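Putative P450-like enzyme (Streptomyces himastatinicus ATCC 53653, PDB 5Z9J) is a heme-binding cytochrome P450 that probably acts as a monooxygenase, using O2 to oxidise its substrate. Local coordinates at residues N37-P42 / T312-R317. Residues are numbered along the deposited sequence; the frame is centred on the assembly and turned at random.
Sequences NVYGYP and TGAANR. With TAM (tris(hydroxyethyl)aminomethane), chain F.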
ATOM      1  N   ASN A  37     -10.723  11.053  13.750  1.00 33.24           N
ATOM      2  CA  ASN A  37     -11.138  10.064  12.751  1.00 31.60           C
ATOM      3  C   ASN A  37     -12.192  10.609  11.785  1.00 30.92           C
ATOM      4  O   ASN A  37     -13.163  11.203  12.234  1.00 32.84           O
ATOM      5  CB  ASN A  37     -11.711   8.800  13.441  1.00 33.37           C
ATOM      6  CG  ASN A  37     -10.688   8.058  14.303  1.00 31.71           C
ATOM      7  OD1 ASN A  37      -9.713   7.548  13.784  1.00 32.75           O
ATOM      8  ND2 ASN A  37     -10.918   7.984  15.606  1.00 30.73           N
ATOM      9  N   VAL A  38     -12.019  10.397  10.478  1.00 32.87           N
ATOM     10  CA  VAL A  38     -13.050  10.717   9.456  1.00 30.17           C
ATOM     11  C   VAL A  38     -13.477   9.440   8.720  1.00 29.58           C
ATOM     12  O   VAL A  38     -12.607   8.723   8.189  1.00 28.18           O
ATOM     13  CB  VAL A  38     -12.522  11.725   8.388  1.00 36.99           C
ATOM     14  CG1 VAL A  38     -13.613  12.112   7.374  1.00 37.88           C
ATOM     15  CG2 VAL A  38     -12.001  12.947   9.035  1.00 38.74           C
ATOM     16  N   TYR A  39     -14.772   9.152   8.640  1.00 30.73           N
ATOM     17  CA  TYR A  39     -15.244   7.908   8.001  1.00 30.40           C
ATOM     18  C   TYR A  39     -16.132   8.129   6.725  1.00 37.02           C
ATOM     19  O   TYR A  39     -16.431   7.169   5.986  1.00 30.87           O
ATOM     20  CB  TYR A  39     -16.041   7.068   8.991  1.00 33.10           C
ATOM     21  CG  TYR A  39     -15.354   6.805  10.306  1.00 32.62           C
ATOM     22  CD1 TYR A  39     -14.188   6.043  10.385  1.00 31.53           C
ATOM     23  CD2 TYR A  39     -15.895   7.274  11.476  1.00 32.44           C
ATOM     24  CE1 TYR A  39     -13.577   5.809  11.600  1.00 31.45           C
ATOM     25  CE2 TYR A  39     -15.291   7.034  12.693  1.00 34.77           C
ATOM     26  CZ  TYR A  39     -14.125   6.302  12.743  1.00 33.62           C
ATOM     27  OH  TYR A  39     -13.517   6.062  13.954  1.00 36.17           O
ATOM     28  N   GLY A  40     -16.515   9.371   6.442  1.00 32.24           N
ATOM     29  CA  GLY A  40     -17.446   9.620   5.352  1.00 36.99           C
ATOM     30  C   GLY A  40     -16.715   9.743   4.030  1.00 36.64           C
ATOM     31  O   GLY A  40     -15.515  10.094   4.005  1.00 36.24           O
ATOM     32  N   TYR A  41     -17.373   9.361   2.938  1.00 35.38           N
ATOM     33  CA  TYR A  41     -16.681   9.426   1.632  1.00 34.97           C
ATOM     34  C   TYR A  41     -16.520  10.878   1.139  1.00 35.08           C
ATOM     35  O   TYR A  41     -15.390  11.285   0.831  1.00 34.36           O
ATOM     36  CB  TYR A  41     -17.369   8.539   0.577  1.00 32.71           C
ATOM     37  CG  TYR A  41     -16.763   8.564  -0.821  1.00 35.54           C
ATOM     38  CD1 TYR A  41     -15.840   7.580  -1.268  1.00 37.00           C
ATOM     39  CD2 TYR A  41     -17.110   9.570  -1.710  1.00 36.92           C
ATOM     40  CE1 TYR A  41     -15.322   7.626  -2.580  1.00 30.64           C
ATOM     41  CE2 TYR A  41     -16.590   9.621  -2.983  1.00 37.70           C
ATOM     42  CZ  TYR A  41     -15.700   8.660  -3.406  1.00 36.55           C
ATOM     43  OH  TYR A  41     -15.227   8.774  -4.685  1.00 38.27           O
ATOM     44  N   PRO A  42     -17.610  11.668   1.068  1.00 35.16           N
ATOM     45  CA  PRO A  42     -17.394  13.017   0.526  1.00 36.14           C
ATOM     46  C   PRO A  42     -16.406  13.847   1.361  1.00 35.46           C
ATOM     47  O   PRO A  42     -15.688  14.667   0.813  1.00 35.86           O
ATOM     48  CB  PRO A  42     -18.823  13.666   0.551  1.00 38.73           C
ATOM     49  CG  PRO A  42     -19.571  12.881   1.542  1.00 38.73           C
ATOM     50  CD  PRO A  42     -18.994  11.465   1.520  1.00 36.76           C
ATOM     51  N   THR A 312     -10.167   5.645   4.482  1.00 24.06           N
ATOM     52  CA  THR A 312     -10.502   5.320   3.135  1.00 23.89           C
ATOM     53  C   THR A 312     -11.228   3.979   3.134  1.00 30.32           C
ATOM     54  O   THR A 312     -12.190   3.803   2.354  1.00 31.59           O
ATOM     55  CB  THR A 312      -9.218   5.253   2.264  1.00 27.73           C
ATOM     56  OG1 THR A 312      -8.301   4.382   2.917  1.00 22.18           O
ATOM     57  CG2 THR A 312      -8.602   6.632   2.125  1.00 23.18           C
ATOM     58  N   GLY A 313     -10.855   3.039   4.017  1.00 27.33           N
ATOM     59  CA  GLY A 313     -11.600   1.778   4.055  1.00 23.66           C
ATOM     60  C   GLY A 313     -13.078   2.014   4.423  1.00 24.94           C
ATOM     61  O   GLY A 313     -13.998   1.425   3.859  1.00 25.41           O
ATOM     62  N   ALA A 314     -13.307   2.868   5.399  1.00 25.63           N
ATOM     63  CA  ALA A 314     -14.688   3.162   5.815  1.00 27.34           C
ATOM     64  C   ALA A 314     -15.421   4.009   4.756  1.00 29.09           C
ATOM     65  O   ALA A 314     -16.605   3.774   4.465  1.00 31.43           O
ATOM     66  CB  ALA A 314     -14.669   3.854   7.169  1.00 28.80           C
ATOM     67  N   ALA A 315     -14.726   4.972   4.154  1.00 27.26           N
ATOM     68  CA  ALA A 315     -15.291   5.823   3.112  1.00 31.12           C
ATOM     69  C   ALA A 315     -15.807   4.977   1.978  1.00 31.43           C
ATOM     70  O   ALA A 315     -16.913   5.243   1.468  1.00 30.83           O
ATOM     71  CB  ALA A 315     -14.238   6.795   2.578  1.00 29.19           C
ATOM     72  N   ASN A 316     -15.065   3.892   1.702  1.00 29.85           N
ATOM     73  CA  ASN A 316     -15.400   2.978   0.629  1.00 30.10           C
ATOM     74  C   ASN A 316     -16.654   2.174   0.904  1.00 31.13           C
ATOM     75  O   ASN A 316     -17.152   1.478  -0.013  1.00 27.68           O
ATOM     76  CB  ASN A 316     -14.257   1.973   0.390  1.00 28.71           C
ATOM     77  CG  ASN A 316     -13.066   2.584  -0.328  1.00 27.81           C
ATOM     78  OD1 ASN A 316     -13.176   3.624  -0.958  1.00 29.05           O
ATOM     79  ND2 ASN A 316     -11.930   1.942  -0.228  1.00 27.15           N
ATOM     80  N   ARG A 317     -17.128   2.199   2.146  1.00 28.19           N
ATOM     81  CA  ARG A 317     -18.413   1.534   2.431  1.00 36.04           C
ATOM     82  C   ARG A 317     -19.530   2.575   2.615  1.00 37.19           C
ATOM     83  O   ARG A 317     -20.626   2.250   3.091  1.00 38.37           O
ATOM     84  CB  ARG A 317     -18.313   0.652   3.681  1.00 33.59           C
ATOM     85  CG  ARG A 317     -17.197  -0.413   3.623  1.00 34.39           C
ATOM     86  CD  ARG A 317     -17.325  -1.309   2.397  1.00 33.24           C
ATOM     87  NE  ARG A 317     -16.502  -2.506   2.501  1.00 30.90           N
ATOM     88  CZ  ARG A 317     -16.948  -3.661   2.995  1.00 31.92           C
ATOM     89  NH1 ARG A 317     -18.211  -3.774   3.407  1.00 28.58           N
ATOM     90  NH2 ARG A 317     -16.139  -4.708   3.060  1.00 26.50           N
TER
HETATM   91  C   TAM F 402     -10.408   3.580  15.481  1.00 34.58           C
HETATM   92  C1  TAM F 402     -11.787   4.032  16.113  1.00 48.37           C
HETATM   93  C2  TAM F 402     -10.156   2.073  15.658  1.00 36.79           C
HETATM   94  C3  TAM F 402     -10.380   3.957  13.972  1.00 56.31           C
HETATM   95  C4  TAM F 402     -12.774   2.868  16.247  1.00 49.57           C
HETATM   96  C5  TAM F 402      -8.809   1.738  15.035  1.00 37.06           C
HETATM   97  C6  TAM F 402     -11.617   3.493  13.169  1.00 47.28           C
HETATM   98  N   TAM F 402      -9.309   4.302  16.116  1.00 35.01           N
HETATM   99  O4  TAM F 402     -12.674   2.282  17.532  1.00 51.33           O
HETATM  100  O5  TAM F 402      -7.941   2.860  15.273  1.00 38.90           O
HETATM  101  O6  TAM F 402     -11.594   2.085  13.060  1.00 47.58           O
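Tyr39 and Tyr41 pack against Ala314 and Ala315 of the short helix 312-315 of this cytochrome P450. The contact lies just past the C-terminal ends of the neighbouring parallel strands 35-38 and 307-310, where each runs on toward a helix. No hydrogen bond joins the two segments; small methyl groups let the backbones come close. The CB of Ala314 points toward 37-42 and sits 3.9 Å from Tyr39 CD1, oblique to the ring. Tyr39 CG lies anti to its carbonyl carbon (chi1 -52°), and the ring runs away from the helix toward the bound tris(hydroxyethyl)aminomethane. TAM C6 lies at the ring edge, 3.4 Å from Tyr39 CE1. The phenol OH is hydrogen-bonded to Asp28. Asn37 borders the same ligand, with OD1 3.7 Å from TAM C3. Its amide bridges two neighbours: ND2 bonds to Asp28 and OD1 accepts from Trp311 NE1. An alanine here would probably leave the Trp311 indole N-H without its acceptor and take one of its partners from the Asp28 carboxylate, which Tyr39 OH would still hold. Further along, Tyr41 CG is anti to the backbone N (chi1 178°), and its OH reaches the carbonyl oxygen of Ala336. Ala315 CB packs 3.7 Å from Tyr41 CA and also touches Ser44 of helix 41-48. Between the two tyrosines, Tyr39 O receives a CA-H...O contact from Ala315 CA at 3.4 Å. Ala315 O lies near the plane of the Tyr41 ring, at its edge, 3.8 Å from Tyr41 CD1.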